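Local atomic coordinates of MstE (Scytonema sp. PCC 10023, PDB entry 6SBF), a protein that probably cyclises isoprenoid chains as a single-domain class II terpene cyclase, building scaffolds of the merosterol type. Residues H78-D92 against A115-R129. The protein carries 1 engineered substitution. Residues are numbered along the deposited sequence; the frame is centred on the assembly and turned at random.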
ATOM      1  N   HIS A  78     -16.098   8.585  -7.873  1.00 12.60           N
ATOM      2  CA  HIS A  78     -15.670   8.172  -9.233  1.00 13.02           C
ATOM      3  C   HIS A  78     -15.156   9.373 -10.012  1.00 12.34           C
ATOM      4  O   HIS A  78     -14.154   9.273 -10.707  1.00 13.05           O
ATOM      5  CB  HIS A  78     -16.763   7.413  -9.996  1.00 12.88           C
ATOM      6  CG  HIS A  78     -16.236   6.740 -11.205  1.00 14.03           C
ATOM      7  ND1 HIS A  78     -15.422   5.634 -11.131  1.00 14.73           N
ATOM      8  CD2 HIS A  78     -16.369   7.043 -12.536  1.00 14.75           C
ATOM      9  CE1 HIS A  78     -15.043   5.318 -12.349  1.00 14.81           C
ATOM     10  NE2 HIS A  78     -15.630   6.158 -13.259  1.00 14.04           N
ATOM     11  N   GLU A  79     -15.821  10.521  -9.855  1.00 12.93           N
ATOM     12  CA  GLU A  79     -15.350  11.768 -10.549  1.00 13.94           C
ATOM     13  C   GLU A  79     -13.972  12.173 -10.053  1.00 12.18           C
ATOM     14  O   GLU A  79     -13.118  12.580 -10.856  1.00 13.19           O
ATOM     15  CB  GLU A  79     -16.357  12.889 -10.336  1.00 15.29           C
ATOM     16  CG  GLU A  79     -17.659  12.706 -11.077  1.00 16.08           C
ATOM     17  CD  GLU A  79     -18.756  13.677 -10.687  1.00 19.18           C
ATOM     18  OE1 GLU A  79     -18.651  14.409  -9.715  1.00 24.87           O
ATOM     19  OE2 GLU A  79     -19.791  13.649 -11.423  1.00 21.51           O
ATOM     20  N   ALA A  80     -13.748  12.047  -8.745  1.00 13.25           N
ATOM     21  CA  ALA A  80     -12.407  12.349  -8.183  1.00 12.61           C
ATOM     22  C   ALA A  80     -11.354  11.416  -8.767  1.00 12.48           C
ATOM     23  O   ALA A  80     -10.234  11.841  -9.054  1.00 13.33           O
ATOM     24  CB  ALA A  80     -12.449  12.262  -6.697  1.00 13.06           C
ATOM     25  N   LEU A  81     -11.694  10.149  -8.946  1.00 12.01           N
ATOM     26  CA  LEU A  81     -10.763   9.185  -9.544  1.00 12.66           C
ATOM     27  C   LEU A  81     -10.489   9.477 -11.006  1.00 11.23           C
ATOM     28  O   LEU A  81      -9.345   9.400 -11.489  1.00 12.29           O
ATOM     29  CB  LEU A  81     -11.251   7.769  -9.352  1.00 13.08           C
ATOM     30  CG  LEU A  81     -10.916   7.102  -8.034  1.00 18.90           C
ATOM     31  CD1 LEU A  81     -10.991   7.985  -6.823  1.00 21.79           C
ATOM     32  CD2 LEU A  81     -11.609   5.795  -7.881  1.00 19.40           C
ATOM     33  N   MET A  82     -11.521   9.897 -11.745  1.00 12.67           N
ATOM     34  CA  MET A  82     -11.340  10.306 -13.157  0.50 13.92           C
ATOM     35  C   MET A  82     -10.378  11.513 -13.209  1.00 12.62           C
ATOM     36  O   MET A  82      -9.499  11.549 -14.061  1.00 13.70           O
ATOM     37  CB  MET A  82     -12.718  10.650 -13.733  0.50 16.85           C
ATOM     38  CG  MET A  82     -13.587   9.441 -13.917  0.50 18.83           C
ATOM     39  SD  MET A  82     -13.133   8.666 -15.455  0.50 27.79           S
ATOM     40  CE  MET A  82     -14.200   9.616 -16.547  0.50 25.78           C
ATOM     41  N   GLN A  83     -10.547  12.471 -12.292  1.00 12.84           N
ATOM     42  CA  GLN A  83      -9.665  13.646 -12.246  1.00 14.06           C
ATOM     43  C   GLN A  83      -8.226  13.220 -11.899  1.00 13.16           C
ATOM     44  O   GLN A  83      -7.266  13.710 -12.483  1.00 13.96           O
ATOM     45  CB  GLN A  83     -10.165  14.695 -11.254  1.00 15.66           C
ATOM     46  CG  GLN A  83      -9.074  15.791 -11.003  1.00 20.96           C
ATOM     47  CD  GLN A  83      -9.528  16.933 -10.116  1.00 25.42           C
ATOM     48  OE1 GLN A  83      -9.977  17.967 -10.605  1.00 31.12           O
ATOM     49  NE2 GLN A  83      -9.417  16.745  -8.805  1.00 19.41           N
ATOM     50  N   ALA A  84      -8.079  12.296 -10.956  1.00 12.49           N
ATOM     51  CA  ALA A  84      -6.741  11.807 -10.573  1.00 12.09           C
ATOM     52  C   ALA A  84      -6.055  11.163 -11.789  1.00 12.01           C
ATOM     53  O   ALA A  84      -4.852  11.379 -11.987  1.00 13.37           O
ATOM     54  CB  ALA A  84      -6.856  10.821  -9.431  1.00 13.74           C
ATOM     55  N   TRP A  85      -6.809  10.396 -12.582  1.00 12.35           N
ATOM     56  CA  TRP A  85      -6.202   9.781 -13.768  1.00 12.44           C
ATOM     57  C   TRP A  85      -5.821  10.856 -14.781  1.00 12.40           C
ATOM     58  O   TRP A  85      -4.770  10.755 -15.414  1.00 13.67           O
ATOM     59  CB  TRP A  85      -7.186   8.754 -14.372  1.00 13.05           C
ATOM     60  CG  TRP A  85      -6.756   8.156 -15.653  1.00 13.34           C
ATOM     61  CD1 TRP A  85      -7.379   8.265 -16.863  1.00 14.50           C
ATOM     62  CD2 TRP A  85      -5.568   7.370 -15.901  1.00 12.98           C
ATOM     63  NE1 TRP A  85      -6.661   7.632 -17.814  1.00 16.05           N
ATOM     64  CE2 TRP A  85      -5.545   7.046 -17.275  1.00 14.28           C
ATOM     65  CE3 TRP A  85      -4.513   6.902 -15.096  1.00 15.07           C
ATOM     66  CZ2 TRP A  85      -4.533   6.297 -17.857  1.00 16.08           C
ATOM     67  CZ3 TRP A  85      -3.542   6.153 -15.680  1.00 15.81           C
ATOM     68  CH2 TRP A  85      -3.520   5.874 -17.033  1.00 16.93           C
ATOM     69  N   GLU A  86      -6.653  11.874 -14.943  1.00 13.10           N
ATOM     70  CA  GLU A  86      -6.283  12.974 -15.852  1.00 13.84           C
ATOM     71  C   GLU A  86      -4.996  13.667 -15.370  1.00 13.42           C
ATOM     72  O   GLU A  86      -4.136  13.989 -16.220  1.00 14.34           O
ATOM     73  CB  GLU A  86      -7.433  13.984 -15.955  1.00 16.82           C
ATOM     74  CG  GLU A  86      -8.623  13.446 -16.720  1.00 18.35           C
ATOM     75  CD  GLU A  86      -8.429  13.007 -18.173  1.00 24.14           C
ATOM     76  OE1 GLU A  86      -7.626  13.636 -18.885  1.00 27.26           O
ATOM     77  OE2 GLU A  86      -9.098  12.011 -18.588  1.00 32.39           O
ATOM     78  N   LEU A  87      -4.840  13.852 -14.053  1.00 13.10           N
ATOM     79  CA  LEU A  87      -3.573  14.428 -13.517  1.00 12.77           C
ATOM     80  C   LEU A  87      -2.381  13.514 -13.852  1.00 13.50           C
ATOM     81  O   LEU A  87      -1.336  14.019 -14.290  1.00 14.49           O
ATOM     82  CB  LEU A  87      -3.695  14.632 -12.002  1.00 13.06           C
ATOM     83  CG  LEU A  87      -4.678  15.756 -11.623  1.00 13.91           C
ATOM     84  CD1 LEU A  87      -4.860  15.801 -10.105  1.00 16.40           C
ATOM     85  CD2 LEU A  87      -4.214  17.105 -12.111  1.00 17.39           C
ATOM     86  N   LEU A  88      -2.553  12.215 -13.656  1.00 13.08           N
ATOM     87  CA  LEU A  88      -1.498  11.266 -13.974  1.00 12.73           C
ATOM     88  C   LEU A  88      -1.126  11.305 -15.453  1.00 12.84           C
ATOM     89  O   LEU A  88       0.057  11.229 -15.827  1.00 13.49           O
ATOM     90  CB  LEU A  88      -1.882   9.877 -13.484  1.00 13.05           C
ATOM     91  CG  LEU A  88      -1.797   9.695 -11.975  1.00 14.21           C
ATOM     92  CD1 LEU A  88      -2.550   8.483 -11.548  1.00 15.60           C
ATOM     93  CD2 LEU A  88      -0.396   9.673 -11.451  1.00 14.47           C
ATOM     94  N   LYS A  89      -2.123  11.405 -16.338  1.00 13.80           N
ATOM     95  CA  LYS A  89      -1.812  11.460 -17.789  1.00 14.89           C
ATOM     96  C   LYS A  89      -0.994  12.691 -18.167  1.00 14.17           C
ATOM     97  O   LYS A  89      -0.202  12.587 -19.114  1.00 15.77           O
ATOM     98  CB  LYS A  89      -3.099  11.394 -18.604  1.00 15.22           C
ATOM     99  CG  LYS A  89      -3.689   9.990 -18.660  1.00 16.53           C
ATOM    100  CD  LYS A  89      -4.817   9.863 -19.641  1.00 20.54           C
ATOM    101  CE  LYS A  89      -5.994  10.732 -19.283  1.00 21.16           C
ATOM    102  NZ  LYS A  89      -7.046  10.557 -20.281  1.00 25.63           N
ATOM    103  N   ILE A  90      -1.188  13.797 -17.437  1.00 13.95           N
ATOM    104  CA  ILE A  90      -0.410  15.016 -17.731  1.00 15.36           C
ATOM    105  C   ILE A  90       1.042  14.857 -17.282  1.00 15.35           C
ATOM    106  O   ILE A  90       1.899  15.554 -17.807  1.00 16.34           O
ATOM    107  CB  ILE A  90      -1.121  16.243 -17.126  1.00 17.22           C
ATOM    108  CG1 ILE A  90      -2.401  16.495 -17.917  1.00 20.10           C
ATOM    109  CG2 ILE A  90      -0.259  17.447 -17.062  1.00 22.51           C
ATOM    110  CD1 ILE A  90      -3.421  17.351 -17.171  1.00 24.86           C
ATOM    111  N   ARG A  91       1.350  13.924 -16.360  1.00 14.91           N
ATOM    112  CA  ARG A  91       2.737  13.581 -15.933  1.00 13.72           C
ATOM    113  C   ARG A  91       3.320  12.610 -16.960  1.00 14.53           C
ATOM    114  O   ARG A  91       3.494  11.396 -16.666  1.00 15.30           O
ATOM    115  CB  ARG A  91       2.750  13.058 -14.503  1.00 14.08           C
ATOM    116  CG  ARG A  91       2.375  14.064 -13.436  1.00 13.64           C
ATOM    117  CD  ARG A  91       3.455  15.126 -13.229  1.00 14.01           C
ATOM    118  NE  ARG A  91       3.072  16.094 -12.235  1.00 12.97           N
ATOM    119  CZ  ARG A  91       3.268  15.946 -10.924  1.00 13.54           C
ATOM    120  NH1 ARG A  91       3.969  14.937 -10.412  1.00 13.70           N
ATOM    121  NH2 ARG A  91       2.794  16.859 -10.104  1.00 13.68           N
ATOM    122  N   ASP A  92       3.624  13.120 -18.133  1.00 16.14           N
ATOM    123  CA  ASP A  92       4.077  12.363 -19.307  1.00 16.56           C
ATOM    124  C   ASP A  92       5.502  12.734 -19.686  1.00 16.31           C
ATOM    125  O   ASP A  92       5.900  12.530 -20.846  1.00 18.19           O
ATOM    126  CB  ASP A  92       3.105  12.597 -20.477  1.00 18.40           C
ATOM    127  CG  ASP A  92       3.122  14.007 -21.055  1.00 22.96           C
ATOM    128  OD1 ASP A  92       3.767  14.876 -20.435  1.00 24.44           O
ATOM    129  OD2 ASP A  92       2.588  14.199 -22.121  1.00 33.73           O
ATOM    130  N   ALA A 115      -0.739   3.241 -10.272  1.00 11.27           N
ATOM    131  CA  ALA A 115      -1.368   4.090 -11.309  1.00 12.31           C
ATOM    132  C   ALA A 115      -2.157   3.203 -12.264  1.00 11.91           C
ATOM    133  O   ALA A 115      -3.240   3.623 -12.710  1.00 12.59           O
ATOM    134  CB  ALA A 115      -0.327   4.901 -12.057  1.00 12.88           C
ATOM    135  N   LEU A 116      -1.653   2.026 -12.589  1.00 11.47           N
ATOM    136  CA  LEU A 116      -2.366   1.055 -13.436  1.00 11.37           C
ATOM    137  C   LEU A 116      -3.592   0.490 -12.738  1.00 11.40           C
ATOM    138  O   LEU A 116      -4.601   0.210 -13.453  1.00 13.48           O
ATOM    139  CB  LEU A 116      -1.392   0.034 -14.001  1.00 11.98           C
ATOM    140  CG  LEU A 116      -0.392   0.562 -15.013  1.00 13.14           C
ATOM    141  CD1 LEU A 116       0.698  -0.475 -15.266  1.00 14.44           C
ATOM    142  CD2 LEU A 116      -1.099   0.903 -16.335  1.00 17.00           C
ATOM    143  N   GLN A 117      -3.572   0.272 -11.437  1.00 11.88           N
ATOM    144  CA  GLN A 117      -4.771  -0.155 -10.705  1.00 12.13           C
ATOM    145  C   GLN A 117      -5.817   0.950 -10.832  1.00 12.09           C
ATOM    146  O   GLN A 117      -7.014   0.687 -11.003  1.00 13.49           O
ATOM    147  CB  GLN A 117      -4.438  -0.490  -9.254  1.00 12.85           C
ATOM    148  CG  GLN A 117      -3.582  -1.737  -9.079  1.00 13.78           C
ATOM    149  CD  GLN A 117      -3.547  -2.162  -7.630  1.00 14.02           C
ATOM    150  OE1 GLN A 117      -4.571  -2.535  -7.061  1.00 15.81           O
ATOM    151  NE2 GLN A 117      -2.359  -2.122  -7.008  1.00 17.08           N
ATOM    152  N   LEU A 118      -5.401   2.200 -10.660  1.00 11.65           N
ATOM    153  CA  LEU A 118      -6.331   3.329 -10.780  1.00 12.38           C
ATOM    154  C   LEU A 118      -6.886   3.393 -12.216  1.00 12.00           C
ATOM    155  O   LEU A 118      -8.106   3.596 -12.390  1.00 12.76           O
ATOM    156  CB  LEU A 118      -5.646   4.626 -10.358  1.00 12.65           C
ATOM    157  CG  LEU A 118      -6.512   5.880 -10.518  1.00 13.77           C
ATOM    158  CD1 LEU A 118      -7.858   5.836  -9.845  1.00 15.85           C
ATOM    159  CD2 LEU A 118      -5.777   7.101 -10.046  1.00 16.22           C
ATOM    160  N   ALA A 119      -6.032   3.222 -13.195  1.00 12.00           N
ATOM    161  CA  ALA A 119      -6.463   3.223 -14.613  1.00 12.61           C
ATOM    162  C   ALA A 119      -7.577   2.191 -14.796  1.00 12.46           C
ATOM    163  O   ALA A 119      -8.586   2.497 -15.452  1.00 14.20           O
ATOM    164  CB  ALA A 119      -5.306   2.956 -15.536  1.00 13.59           C
ATOM    165  N   ALA A 120      -7.448   1.006 -14.223  1.00 13.76           N
ATOM    166  CA  ALA A 120      -8.485  -0.025 -14.374  1.00 14.17           C
ATOM    167  C   ALA A 120      -9.796   0.495 -13.794  1.00 13.82           C
ATOM    168  O   ALA A 120     -10.892   0.248 -14.396  1.00 16.75           O
ATOM    169  CB  ALA A 120      -8.044  -1.334 -13.777  1.00 16.97           C
ATOM    170  N   ALA A 121      -9.779   1.146 -12.653  1.00 13.64           N
ATOM    171  CA  ALA A 121     -11.025   1.621 -12.004  1.00 14.48           C
ATOM    172  C   ALA A 121     -11.753   2.651 -12.856  1.00 13.18           C
ATOM    173  O   ALA A 121     -12.973   2.781 -12.728  1.00 15.49           O
ATOM    174  CB  ALA A 121     -10.696   2.187 -10.635  1.00 15.51           C
ATOM    175  N   VAL A 122     -11.031   3.383 -13.688  1.00 12.60           N
ATOM    176  CA  VAL A 122     -11.655   4.430 -14.522  1.00 13.20           C
ATOM    177  C   VAL A 122     -11.721   3.986 -15.996  1.00 13.06           C
ATOM    178  O   VAL A 122     -11.960   4.850 -16.845  1.00 16.29           O
ATOM    179  CB  VAL A 122     -10.970   5.793 -14.321  1.00 12.98           C
ATOM    180  CG1 VAL A 122     -11.101   6.241 -12.868  1.00 15.33           C
ATOM    181  CG2 VAL A 122      -9.520   5.773 -14.816  1.00 13.98           C
ATOM    182  N   GLY A 123     -11.573   2.704 -16.300  1.00 14.14           N
ATOM    183  CA  GLY A 123     -11.818   2.191 -17.641  1.00 16.57           C
ATOM    184  C   GLY A 123     -10.740   2.553 -18.624  1.00 16.00           C
ATOM    185  O   GLY A 123     -10.968   2.516 -19.817  1.00 19.18           O
ATOM    186  N   ALA A 124      -9.530   2.800 -18.097  1.00 14.62           N
ATOM    187  CA  ALA A 124      -8.384   3.238 -18.916  1.00 14.58           C
ATOM    188  C   ALA A 124      -7.260   2.206 -18.973  1.00 14.16           C
ATOM    189  O   ALA A 124      -6.167   2.527 -19.482  1.00 15.23           O
ATOM    190  CB  ALA A 124      -7.852   4.531 -18.395  1.00 15.05           C
ATOM    191  N   SER A 125      -7.541   0.960 -18.631  1.00 14.76           N
ATOM    192  CA  SER A 125      -6.488  -0.093 -18.692  0.50 15.67           C
ATOM    193  C   SER A 125      -5.977  -0.292 -20.111  1.00 16.06           C
ATOM    194  O   SER A 125      -4.863  -0.719 -20.286  1.00 20.08           O
ATOM    195  CB  SER A 125      -6.968  -1.427 -18.198  0.50 17.14           C
ATOM    196  OG  SER A 125      -7.206  -1.424 -16.809  0.50 17.13           O
ATOM    197  N   ASP A 126      -6.812  -0.003 -21.101  1.00 17.77           N
ATOM    198  CA  ASP A 126      -6.512  -0.224 -22.540  1.00 19.47           C
ATOM    199  C   ASP A 126      -6.003   1.068 -23.207  1.00 16.17           C
ATOM    200  O   ASP A 126      -5.750   1.044 -24.421  1.00 19.41           O
ATOM    201  CB  ASP A 126      -7.776  -0.669 -23.299  1.00 29.20           C
ATOM    202  CG  ASP A 126      -8.486  -1.946 -22.897  1.00 48.40           C
ATOM    203  OD1 ASP A 126      -7.883  -2.766 -22.120  1.00 53.93           O
ATOM    204  OD2 ASP A 126      -9.646  -2.145 -23.442  1.00 56.08           O
ATOM    205  N   SER A 127      -5.838   2.135 -22.442  1.00 14.89           N
ATOM    206  CA  SER A 127      -5.356   3.416 -22.966  1.00 15.03           C
ATOM    207  C   SER A 127      -3.912   3.298 -23.495  1.00 14.28           C
ATOM    208  O   SER A 127      -3.162   2.438 -23.034  1.00 16.09           O
ATOM    209  CB  SER A 127      -5.470   4.514 -21.941  1.00 15.41           C
ATOM    210  OG  SER A 127      -4.553   4.324 -20.822  1.00 15.88           O
ATOM    211  N   GLU A 128      -3.536   4.194 -24.406  1.00 15.63           N
ATOM    212  CA  GLU A 128      -2.157   4.246 -24.925  1.00 15.90           C
ATOM    213  C   GLU A 128      -1.209   4.361 -23.716  1.00 16.49           C
ATOM    214  O   GLU A 128      -0.170   3.683 -23.687  1.00 15.84           O
ATOM    215  CB  GLU A 128      -1.946   5.386 -25.950  1.00 19.54           C
ATOM    216  CG  GLU A 128      -2.553   5.108 -27.311  1.00 32.95           C
ATOM    217  CD  GLU A 128      -1.965   5.899 -28.479  1.00 55.83           C
ATOM    218  OE1 GLU A 128      -0.921   6.546 -28.289  1.00 67.94           O
ATOM    219  OE2 GLU A 128      -2.551   5.842 -29.594  1.00 72.36           O
ATOM    220  N   ARG A 129      -1.452   5.312 -22.820  1.00 16.29           N
ATOM    221  CA  ARG A 129      -0.504   5.526 -21.709  1.00 15.26           C
ATOM    222  C   ARG A 129      -0.396   4.278 -20.826  1.00 14.69           C
ATOM    223  O   ARG A 129       0.706   3.900 -20.397  1.00 15.18           O
ATOM    224  CB  ARG A 129      -0.879   6.752 -20.897  1.00 15.11           C
ATOM    225  CG  ARG A 129       0.035   6.979 -19.685  1.00 16.03           C
ATOM    226  CD  ARG A 129       1.474   7.253 -20.107  1.00 15.99           C
ATOM    227  NE  ARG A 129       2.373   7.375 -18.945  1.00 16.09           N
ATOM    228  CZ  ARG A 129       2.500   8.458 -18.181  1.00 15.19           C
ATOM    229  NH1 ARG A 129       1.729   9.505 -18.407  1.00 15.77           N
ATOM    230  NH2 ARG A 129       3.318   8.464 -17.157  1.00 15.36           N
TER
HETATM  231  O   HOH W   1      -0.012  10.318 -20.575  1.00 17.61           O
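The indole of Trp85 lies between the two segments, with Ala119 CB over one face, Ala124 CB on that same side at the pyrrole rim, and Lys89 CG on the opposite face. Ala119 CB makes a CH-pi contact with the six-membered ring, 3.9 Å from its centroid; Ala124 CB is 3.4 Å from Trp85 NE1. Ser127 OG meets the indole edge at CZ2, and itself donates to Ala124 O. At the edge of the His78 ring, CE1 approaches Ala121 O in plane. Lys89 O and a water that links it to NH1 lie at the edge of the Arg129 guanidinium, in plane. This group grips Arg91 O end-on through two bent bonds, NH1 at 3.1 Å from above the carbonyl plane and NH2 at 3.0 Å; NE binds Gly97 O, and Trp99 adds a cation-pi contact. Trp85 CG stands anti to the backbone N (chi1 174°), which swings the ring across to Ala119 and Ala124. With an alanine at Trp85, these methyls would probably lose their aromatic cover and a gap would open between helix and turn. Val122 wedges between Trp85 and Leu81, CG2 against Trp85 CG and CG1 against Leu81 CB, while Leu118 enters as a knob among Leu81, Ala84, Trp85 and Leu88. Helices 78-90 and 115-121 cross at -131°, the latter closed by a Schellman motif at Gly123. Helix 75-90 thus packs on the C-terminal end of helix 109-121 and the turn into helix 128-138, consistent with neighbouring helices of an alpha6-alpha6 barrel.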